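Local coordinates for cytochrome C (Marichromatium purpuratum 984, PDB 5LO9), which probably interconverts thiosulfate and tetrathionate, passing electrons through its four covalently bound c-type hemes, at residues L263-F268 and A355-Y359; M303-W307 and I360-A364; R269-T273 and D416-V420. Residue numbers count along the deposited sequence, not the author numbering.

Contact 1: L263-F268 and A355-Y359. With EDO (1,2-ethanediol), chain B; EDO (1,2-ethanediol), chain S.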
# COMPACT_ATOMS: atom_id res chain seq x y z
N LEU A 263 15.33 0.38 -8.29
CA LEU A 263 15.72 -0.91 -7.72
C LEU A 263 14.58 -1.90 -7.84
O LEU A 263 14.78 -3.04 -8.25
CB LEU A 263 16.12 -0.75 -6.26
CG LEU A 263 16.48 -2.06 -5.57
CD1 LEU A 263 17.64 -2.66 -6.23
CD2 LEU A 263 16.80 -1.82 -4.11
N GLY A 264 13.37 -1.50 -7.47
CA GLY A 264 12.25 -2.41 -7.59
C GLY A 264 12.06 -2.87 -9.02
O GLY A 264 11.72 -4.03 -9.27
N ALA A 265 12.27 -1.98 -9.98
CA ALA A 265 12.20 -2.41 -11.36
C ALA A 265 13.29 -3.41 -11.69
O ALA A 265 13.08 -4.32 -12.49
CB ALA A 265 12.32 -1.24 -12.32
N ARG A 266 14.45 -3.28 -11.07
CA ARG A 266 15.49 -4.25 -11.40
C ARG A 266 15.31 -5.56 -10.63
O ARG A 266 15.60 -6.63 -11.17
CB ARG A 266 16.86 -3.59 -11.19
CG ARG A 266 17.86 -4.22 -10.26
CD ARG A 266 19.31 -3.95 -10.72
NE ARG A 266 20.00 -5.25 -10.83
CZ ARG A 266 20.68 -5.68 -11.89
NH1 ARG A 266 20.78 -4.89 -12.96
NH2 ARG A 266 21.24 -6.90 -11.88
N LEU A 267 14.76 -5.53 -9.42
CA LEU A 267 14.46 -6.78 -8.74
C LEU A 267 13.35 -7.53 -9.46
O LEU A 267 13.32 -8.76 -9.45
CB LEU A 267 14.04 -6.50 -7.32
CG LEU A 267 15.03 -5.87 -6.36
CD1 LEU A 267 14.39 -5.79 -4.96
CD2 LEU A 267 16.28 -6.69 -6.32
N PHE A 268 12.40 -6.79 -10.03
CA PHE A 268 11.32 -7.41 -10.78
C PHE A 268 11.86 -8.17 -12.00
O PHE A 268 11.39 -9.27 -12.32
CB PHE A 268 10.33 -6.33 -11.21
CG PHE A 268 8.95 -6.82 -11.50
CD1 PHE A 268 8.01 -6.89 -10.50
CD2 PHE A 268 8.59 -7.20 -12.79
CE1 PHE A 268 6.71 -7.32 -10.75
CE2 PHE A 268 7.30 -7.63 -13.06
CZ PHE A 268 6.35 -7.69 -12.02
N ALA A 355 11.36 -1.94 -2.19
CA ALA A 355 11.57 -1.54 -3.57
C ALA A 355 10.46 -2.09 -4.46
O ALA A 355 9.88 -1.35 -5.26
CB ALA A 355 12.96 -2.00 -4.05
N LEU A 356 10.12 -3.37 -4.32
CA LEU A 356 9.09 -3.91 -5.19
C LEU A 356 7.80 -3.15 -5.00
O LEU A 356 7.12 -2.81 -5.98
CB LEU A 356 8.89 -5.40 -4.94
CG LEU A 356 10.00 -6.33 -5.47
CD1 LEU A 356 9.87 -7.74 -4.83
CD2 LEU A 356 9.93 -6.40 -6.98
N GLN A 357 7.45 -2.85 -3.76
CA GLN A 357 6.24 -2.07 -3.54
C GLN A 357 6.37 -0.65 -4.08
O GLN A 357 5.40 -0.08 -4.55
CB GLN A 357 5.87 -2.04 -2.08
CG GLN A 357 5.37 -3.36 -1.59
CD GLN A 357 4.81 -3.30 -0.20
OE1 GLN A 357 3.60 -3.13 -0.02
NE2 GLN A 357 5.67 -3.43 0.79
N SER A 358 7.56 -0.07 -4.03
CA SER A 358 7.70 1.27 -4.60
C SER A 358 7.56 1.25 -6.12
O SER A 358 6.90 2.12 -6.71
CB SER A 358 9.05 1.87 -4.22
OG SER A 358 9.11 2.14 -2.83
N TYR A 359 8.17 0.26 -6.76
CA TYR A 359 8.07 0.14 -8.20
C TYR A 359 6.63 -0.08 -8.61
O TYR A 359 6.12 0.58 -9.52
CB TYR A 359 8.96 -1.01 -8.68
CG TYR A 359 8.83 -1.33 -10.13
CD1 TYR A 359 9.14 -0.40 -11.09
CD2 TYR A 359 8.37 -2.57 -10.55
CE1 TYR A 359 9.01 -0.68 -12.42
CE2 TYR A 359 8.23 -2.86 -11.90
CZ TYR A 359 8.57 -1.91 -12.82
OH TYR A 359 8.43 -2.18 -14.16
C1 EDO B . 11.90 -0.83 -16.26
O1 EDO B . 11.99 -1.90 -17.17
C2 EDO B . 10.51 -0.18 -16.39
O2 EDO B . 9.50 -0.37 -15.37
C1 EDO S . 0.10 -2.72 1.88
O1 EDO S . 1.12 -3.68 1.48
C2 EDO S . -0.75 -2.22 0.70
O2 EDO S . -1.84 -3.17 0.33
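Helices 263-268 and 355-359 cross almost at right angles: their N-to-C directions make 105° and their axes approach to 7.4 Å. That spacing is short for two helices, and Gly-264 explains it. Its CA lies 4.2 Å from Ala-355 CA and 3.5 Å from Ala-355 O, a CA-H...O contact with 148° at the hydrogen. A CB modelled on Gly-264 would fall 2.2 Å from Ala-355 O and 2.7 Å from Tyr-359 CB, so no larger residue fits at this separation. No hydrogen bond links the segments. A glycine and an aromatic one turn later on the first helix of the cytochrome c unit (here 256-269), against an aromatic on its last helix (351-363), form the signature of the cytochrome c fold, in which these two helices cross beside the heme; the places are probably taken here by Gly-264, Phe-268 and Tyr-359. Tyr-359 presents a ring face to Ala-265, whose CA is 3.6 Å from the ring centroid and 8° off the normal. The Phe-268 and Tyr-359 rings meet obliquely, with centroids 5.7 Å apart and planes at 55°. Leu-356 CD2 reaches the edge of the Phe-268 ring, 4.0 Å from Phe-268 CD1, and also touches Leu-267 CB at 4.1 Å, while Ala-355 CB meets Leu-263 CG at 3.8 Å. Phe-268 touches heme c and packs beside Cys-287 and His-291. The Tyr-359 hydroxyl bonds Asn-294 O and accepts a very short bond, 2.4 Å from its OH to O2 of an ethanediol probably from the crystallisation liquor.

Contact 2: M303-W307 and I360-A364. With HEC (heme c), chain E.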
# COMPACT_ATOMS: atom_id res chain seq x y z
N MET A 303 1.03 -4.89 -12.97
CA MET A 303 1.11 -4.54 -11.56
C MET A 303 0.25 -3.33 -11.25
O MET A 303 -0.25 -3.19 -10.13
CB MET A 303 2.56 -4.29 -11.19
CG MET A 303 3.41 -5.55 -11.25
SD MET A 303 3.02 -6.77 -9.96
CE MET A 303 1.94 -7.91 -10.83
N TRP A 304 0.06 -2.45 -12.23
CA TRP A 304 -0.77 -1.28 -11.97
C TRP A 304 -2.21 -1.69 -11.67
O TRP A 304 -2.89 -1.03 -10.88
CB TRP A 304 -0.74 -0.30 -13.12
CG TRP A 304 -0.78 -0.87 -14.49
CD1 TRP A 304 0.28 -1.13 -15.30
CD2 TRP A 304 -1.95 -1.21 -15.23
NE1 TRP A 304 -0.15 -1.60 -16.50
CE2 TRP A 304 -1.52 -1.65 -16.48
CE3 TRP A 304 -3.31 -1.17 -14.96
CZ2 TRP A 304 -2.41 -2.06 -17.46
CZ3 TRP A 304 -4.19 -1.59 -15.93
CH2 TRP A 304 -3.74 -2.03 -17.16
N ALA A 305 -2.70 -2.77 -12.25
CA ALA A 305 -4.07 -3.15 -11.92
C ALA A 305 -4.15 -3.80 -10.56
O ALA A 305 -5.25 -3.91 -10.00
CB ALA A 305 -4.63 -4.12 -12.96
N ALA A 306 -3.02 -4.23 -10.01
CA ALA A 306 -3.01 -4.94 -8.75
C ALA A 306 -2.86 -3.98 -7.57
O ALA A 306 -3.48 -4.19 -6.53
CB ALA A 306 -1.87 -5.96 -8.74
N TRP A 307 -2.06 -2.92 -7.73
CA TRP A 307 -1.82 -2.01 -6.62
C TRP A 307 -3.12 -1.50 -5.99
O TRP A 307 -3.25 -1.45 -4.76
CB TRP A 307 -0.98 -0.83 -7.08
CG TRP A 307 -0.67 0.11 -5.94
CD1 TRP A 307 -1.26 1.33 -5.66
CD2 TRP A 307 0.27 -0.12 -4.91
NE1 TRP A 307 -0.72 1.85 -4.52
CE2 TRP A 307 0.23 0.98 -4.05
CE3 TRP A 307 1.16 -1.16 -4.63
CZ2 TRP A 307 1.05 1.08 -2.94
CZ3 TRP A 307 1.96 -1.06 -3.52
CH2 TRP A 307 1.90 0.04 -2.69
N ILE A 360 5.93 -0.97 -7.91
CA ILE A 360 4.56 -1.27 -8.28
C ILE A 360 3.68 -0.05 -8.07
O ILE A 360 2.77 0.21 -8.85
CB ILE A 360 4.05 -2.47 -7.50
CG1 ILE A 360 4.78 -3.74 -7.94
CG2 ILE A 360 2.59 -2.61 -7.69
CD1 ILE A 360 4.69 -4.92 -6.93
N PHE A 361 3.90 0.66 -6.98
CA PHE A 361 3.15 1.89 -6.69
C PHE A 361 3.35 2.88 -7.81
O PHE A 361 2.39 3.47 -8.32
CB PHE A 361 3.66 2.46 -5.35
CG PHE A 361 3.19 3.88 -5.01
CD1 PHE A 361 4.11 4.92 -4.88
CD2 PHE A 361 1.85 4.14 -4.72
CE1 PHE A 361 3.68 6.19 -4.52
CE2 PHE A 361 1.44 5.42 -4.35
CZ PHE A 361 2.35 6.44 -4.26
N TRP A 362 4.59 3.06 -8.23
CA TRP A 362 4.87 4.02 -9.29
C TRP A 362 4.16 3.66 -10.59
O TRP A 362 3.54 4.52 -11.23
CB TRP A 362 6.37 4.10 -9.49
CG TRP A 362 6.74 4.88 -10.67
CD1 TRP A 362 6.57 6.20 -10.85
CD2 TRP A 362 7.40 4.39 -11.84
NE1 TRP A 362 7.07 6.58 -12.06
CE2 TRP A 362 7.59 5.49 -12.69
CE3 TRP A 362 7.83 3.14 -12.26
CZ2 TRP A 362 8.18 5.38 -13.93
CZ3 TRP A 362 8.42 3.03 -13.47
CH2 TRP A 362 8.59 4.14 -14.31
N LEU A 363 4.21 2.38 -11.01
CA LEU A 363 3.53 1.99 -12.25
C LEU A 363 2.06 2.33 -12.21
O LEU A 363 1.44 2.52 -13.27
CB LEU A 363 3.67 0.50 -12.51
CG LEU A 363 5.05 -0.01 -12.85
CD1 LEU A 363 4.99 -1.50 -13.00
CD2 LEU A 363 5.56 0.67 -14.11
N ALA A 364 1.48 2.40 -11.01
CA ALA A 364 0.05 2.60 -10.80
C ALA A 364 -0.34 4.08 -10.68
O ALA A 364 -1.50 4.38 -10.35
CB ALA A 364 -0.40 1.86 -9.57
FE HEC E . 3.03 -13.05 -9.84
CHA HEC E . -0.43 -12.53 -9.48
CHB HEC E . 3.69 -10.09 -8.09
CHC HEC E . 6.49 -13.73 -9.96
CHD HEC E . 2.39 -15.73 -11.89
NA HEC E . 1.83 -11.59 -8.96
C1A HEC E . 0.51 -11.57 -8.92
C2A HEC E . -0.04 -10.40 -8.21
C3A HEC E . 1.15 -9.67 -7.81
C4A HEC E . 2.27 -10.49 -8.32
CMA HEC E . 1.20 -8.38 -7.07
CAA HEC E . -1.49 -10.04 -8.01
CBA HEC E . -2.08 -9.58 -9.34
CGA HEC E . -3.50 -9.06 -9.18
O1A HEC E . -3.95 -8.35 -10.11
O2A HEC E . -4.18 -9.36 -8.16
NB HEC E . 4.77 -12.11 -9.17
C1B HEC E . 4.81 -10.94 -8.50
C2B HEC E . 6.17 -10.54 -8.14
C3B HEC E . 6.99 -11.61 -8.68
C4B HEC E . 6.02 -12.54 -9.28
CMB HEC E . 6.61 -9.31 -7.43
CAB HEC E . 8.48 -11.74 -8.60
CBB HEC E . 8.85 -11.88 -7.13
NC HEC E . 4.23 -14.49 -10.75
C1C HEC E . 5.57 -14.59 -10.71
C2C HEC E . 6.10 -15.68 -11.56
C3C HEC E . 4.88 -16.28 -12.12
C4C HEC E . 3.79 -15.45 -11.56
CMC HEC E . 7.55 -16.06 -11.74
CAC HEC E . 4.71 -17.42 -13.10
CBC HEC E . 5.47 -18.64 -12.68
ND HEC E . 1.28 -13.96 -10.53
C1D HEC E . 1.25 -15.02 -11.33
C2D HEC E . -0.12 -15.43 -11.67
C3D HEC E . -1.00 -14.49 -10.96
C4D HEC E . 0.01 -13.64 -10.28
CMD HEC E . -0.46 -16.59 -12.55
CAD HEC E . -2.52 -14.40 -10.92
CBD HEC E . -3.25 -15.67 -10.45
CGD HEC E . -3.00 -16.17 -9.01
O1D HEC E . -1.84 -16.37 -8.55
O2D HEC E . -4.01 -16.42 -8.30
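Met-303 opens the contact with a side chain that serves two neighbours. Its CB packs on Ile-360 CG2 at 3.9 Å and Leu-363 CD1 at 4.1 Å, and the chain then bends away, bringing Met-303 CE to 3.6 Å from C3A of the heme. At Trp-304 the backbones come closest, with its CA 4.1 Å from that of Ala-364; Trp-304 CB lies 3.6 Å from Leu-363 O, but the indole leads off and gives its NE1 hydrogen to Arg-296 O. Ala-306 faces the heme instead, its CB 3.5 Å from propionate oxygen O1A. Trp-307 closes the segment against three residues: CE3 is 3.7 Å from Ile-360 CG2, CB is 3.7 Å from Ala-364 CB, and Phe-361 CB sits over the six-membered ring, 3.9 Å from its centroid and 14° off the normal. Trp-307 and Ala-364 also pack on Thr-369 of the second subunit. With no hydrogen bond between segments, the join is apolar. Segment 303-307 lies between the C-terminal end of helix 351-363 and a cytochrome c-type heme pocket lined by Ala-306 and Met-303, which touches His-291, an axial iron ligand; thiosulfate, about 8 Å from the Met-303 side chain, suggests the active-site heme.

Contact 3: R269-T273 and D416-V420. With HEC (heme c), chain F.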
# COMPACT_ATOMS: atom_id res chain seq x y z
N ARG A 269 12.82 -7.56 -12.69
CA ARG A 269 13.39 -8.07 -13.93
C ARG A 269 14.54 -9.06 -13.70
O ARG A 269 14.76 -9.97 -14.52
CB ARG A 269 13.86 -6.88 -14.77
CG ARG A 269 14.50 -7.18 -16.10
CD ARG A 269 13.51 -7.72 -17.10
NE ARG A 269 13.43 -9.18 -17.07
CZ ARG A 269 12.74 -9.93 -17.93
NH1 ARG A 269 12.06 -9.38 -18.94
NH2 ARG A 269 12.74 -11.24 -17.77
N HIS A 270 15.29 -8.91 -12.62
CA HIS A 270 16.47 -9.74 -12.40
C HIS A 270 16.37 -10.43 -11.05
O HIS A 270 17.36 -10.56 -10.33
CB HIS A 270 17.74 -8.92 -12.51
CG HIS A 270 17.88 -8.21 -13.83
ND1 HIS A 270 18.40 -8.82 -14.95
CD2 HIS A 270 17.53 -6.96 -14.21
CE1 HIS A 270 18.40 -7.96 -15.96
NE2 HIS A 270 17.87 -6.83 -15.54
N THR A 271 15.17 -10.94 -10.73
CA THR A 271 14.88 -11.42 -9.39
C THR A 271 15.88 -12.48 -8.95
O THR A 271 16.28 -12.53 -7.77
CB THR A 271 13.47 -12.00 -9.34
OG1 THR A 271 12.58 -11.26 -10.19
CG2 THR A 271 12.96 -11.91 -7.92
N ASN A 272 16.32 -13.31 -9.88
CA ASN A 272 17.09 -14.50 -9.53
C ASN A 272 18.58 -14.23 -9.43
O ASN A 272 19.31 -15.07 -8.90
CB ASN A 272 16.84 -15.59 -10.57
CG ASN A 272 17.42 -15.23 -11.90
OD1 ASN A 272 17.08 -14.21 -12.48
ND2 ASN A 272 18.38 -16.01 -12.34
N THR A 273 19.05 -13.09 -9.93
CA THR A 273 20.47 -12.78 -9.97
C THR A 273 20.90 -11.60 -9.12
O THR A 273 22.09 -11.48 -8.81
CB THR A 273 20.90 -12.49 -11.41
OG1 THR A 273 20.28 -11.27 -11.84
CG2 THR A 273 20.47 -13.60 -12.29
N ASP A 416 24.63 -16.31 -19.03
CA ASP A 416 25.39 -15.59 -17.99
C ASP A 416 24.56 -15.46 -16.71
O ASP A 416 24.58 -14.43 -16.04
CB ASP A 416 25.87 -14.22 -18.47
CG ASP A 416 26.86 -14.30 -19.67
OD1 ASP A 416 27.02 -13.29 -20.42
OD2 ASP A 416 27.48 -15.38 -19.86
N GLY A 417 23.82 -16.52 -16.36
CA GLY A 417 22.98 -16.52 -15.18
C GLY A 417 21.62 -15.86 -15.32
O GLY A 417 20.76 -16.10 -14.47
N GLU A 418 21.41 -15.03 -16.35
CA GLU A 418 20.12 -14.39 -16.59
C GLU A 418 19.13 -15.34 -17.26
O GLU A 418 19.51 -16.16 -18.10
CB GLU A 418 20.28 -13.17 -17.49
CG GLU A 418 21.19 -12.06 -16.93
CD GLU A 418 20.79 -11.53 -15.54
OE1 GLU A 418 19.57 -11.32 -15.24
OE2 GLU A 418 21.73 -11.35 -14.73
N VAL A 419 17.86 -15.21 -16.89
CA VAL A 419 16.81 -16.03 -17.48
C VAL A 419 16.43 -15.41 -18.81
O VAL A 419 15.80 -14.35 -18.84
CB VAL A 419 15.57 -16.15 -16.59
CG1 VAL A 419 14.62 -17.16 -17.20
CG2 VAL A 419 15.92 -16.57 -15.17
N VAL A 420 16.70 -16.10 -19.90
CA VAL A 420 16.19 -15.65 -21.18
C VAL A 420 14.84 -16.29 -21.46
O VAL A 420 13.86 -15.57 -21.69
CB VAL A 420 17.16 -15.98 -22.31
CG1 VAL A 420 16.58 -15.57 -23.61
CG2 VAL A 420 18.46 -15.29 -22.10
FE HEC F . 6.95 -18.48 -23.66
CHA HEC F . 7.34 -16.79 -20.63
CHB HEC F . 4.59 -20.63 -22.23
CHC HEC F . 6.32 -19.83 -26.78
CHD HEC F . 9.75 -16.78 -24.97
NA HEC F . 6.12 -18.68 -21.76
C1A HEC F . 6.41 -17.93 -20.68
C2A HEC F . 5.65 -18.37 -19.48
C3A HEC F . 4.84 -19.48 -19.95
C4A HEC F . 5.22 -19.60 -21.39
CMA HEC F . 3.87 -20.28 -19.14
CAA HEC F . 5.64 -17.83 -18.09
CBA HEC F . 6.01 -18.98 -17.14
CGA HEC F . 7.32 -18.79 -16.43
O1A HEC F . 7.96 -17.75 -16.63
O2A HEC F . 7.69 -19.71 -15.67
NB HEC F . 5.68 -19.96 -24.37
C1B HEC F . 4.83 -20.70 -23.67
C2B HEC F . 4.07 -21.65 -24.50
C3B HEC F . 4.58 -21.41 -25.85
C4B HEC F . 5.56 -20.32 -25.64
CMB HEC F . 3.06 -22.64 -24.06
CAB HEC F . 4.18 -22.07 -27.15
CBB HEC F . 2.71 -21.81 -27.34
NC HEC F . 7.87 -18.34 -25.53
C1C HEC F . 7.48 -18.95 -26.64
C2C HEC F . 8.36 -18.70 -27.80
C3C HEC F . 9.37 -17.81 -27.28
C4C HEC F . 8.98 -17.67 -25.85
CMC HEC F . 8.22 -19.28 -29.17
CAC HEC F . 10.59 -17.21 -27.93
CBC HEC F . 10.39 -16.46 -29.20
ND HEC F . 8.27 -17.04 -22.94
C1D HEC F . 9.30 -16.48 -23.60
C2D HEC F . 9.99 -15.46 -22.77
C3D HEC F . 9.27 -15.46 -21.51
C4D HEC F . 8.23 -16.47 -21.72
CMD HEC F . 11.16 -14.60 -23.11
CAD HEC F . 9.58 -14.62 -20.31
CBD HEC F . 9.06 -13.22 -20.63
CGD HEC F . 10.00 -12.13 -20.13
O1D HEC F . 11.09 -12.38 -19.59
O2D HEC F . 9.67 -10.95 -20.31
O HOH W 1 15.39 -12.15 -17.08
O HOH W 2 17.33 -12.96 -15.07
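Direct hydrogen bonds, all from side chains of 269-273, hold the loop to the hairpin. His-270 ND1 donates to Glu-418 OE1 at 2.8 Å with a nearly linear angle of 170°, a His-carboxylate pair, and Asn-272 ND2 donates to Gly-417 O at 3.2 Å and 146°. Thr-273 OG1 lies 3.2 Å from Glu-418 OE2, a weak contact in which other acceptors compete for the hydroxyl proton. Two waters bridge side chains of the loop to the backbone of Val-419. Water 2 accepts from Val-419 N at 2.9 Å and lies within bonding distance of both Asn-272 OD1 and Glu-418 OE1; water 1 lies 2.8 Å from Val-419 O and 2.9 Å from Arg-269 NH2, the latter bond weak. The strand belongs to a two-stranded hairpin, 413-415 with 418-421, whose tip, Asp-416 (51°/40°) and Gly-417 (82°/-18°), has the angles of a type I' turn; a CB on Gly-417 would jam against the preceding carbonyl oxygen. The hairpin follows the Cys-402 to His-406 heme-binding segment, whereas the loop leads from helix 256-269 to Cys-287, so the contact joins two cytochrome c units. The charged interaction crosses the same boundary: Arg-269 NH2 bonds propionate O1D of the heme at 2.7 Å and NH1 bonds O2D at 3.2 Å. Van der Waals contact is slight: Val-419 CG2 lies 3.8 Å from Asn-272 OD1, and Val-420 O lies 3.2 Å from heme methyl CMD.

Overall arrangement
Contacts 1 and 2 are buried and share helix 351-363, one using its middle and the other its end. They touch directly, Phe-268 CZ lying 3.7 Å from Met-303 CG, and both rely on apolar and aromatic packing without a cross-segment hydrogen bond; each also reaches the second subunit. Contact 3 is a surface contact, built from polar side chains, waters and a heme propionate. It continues from contact 1 in sequence, since 269-273 follows 263-268, yet their centres are 15 Å apart. Thus the first two pack the helices of one cytochrome c unit beside the heme of His-291, whereas the third ties that unit to the neighbouring heme.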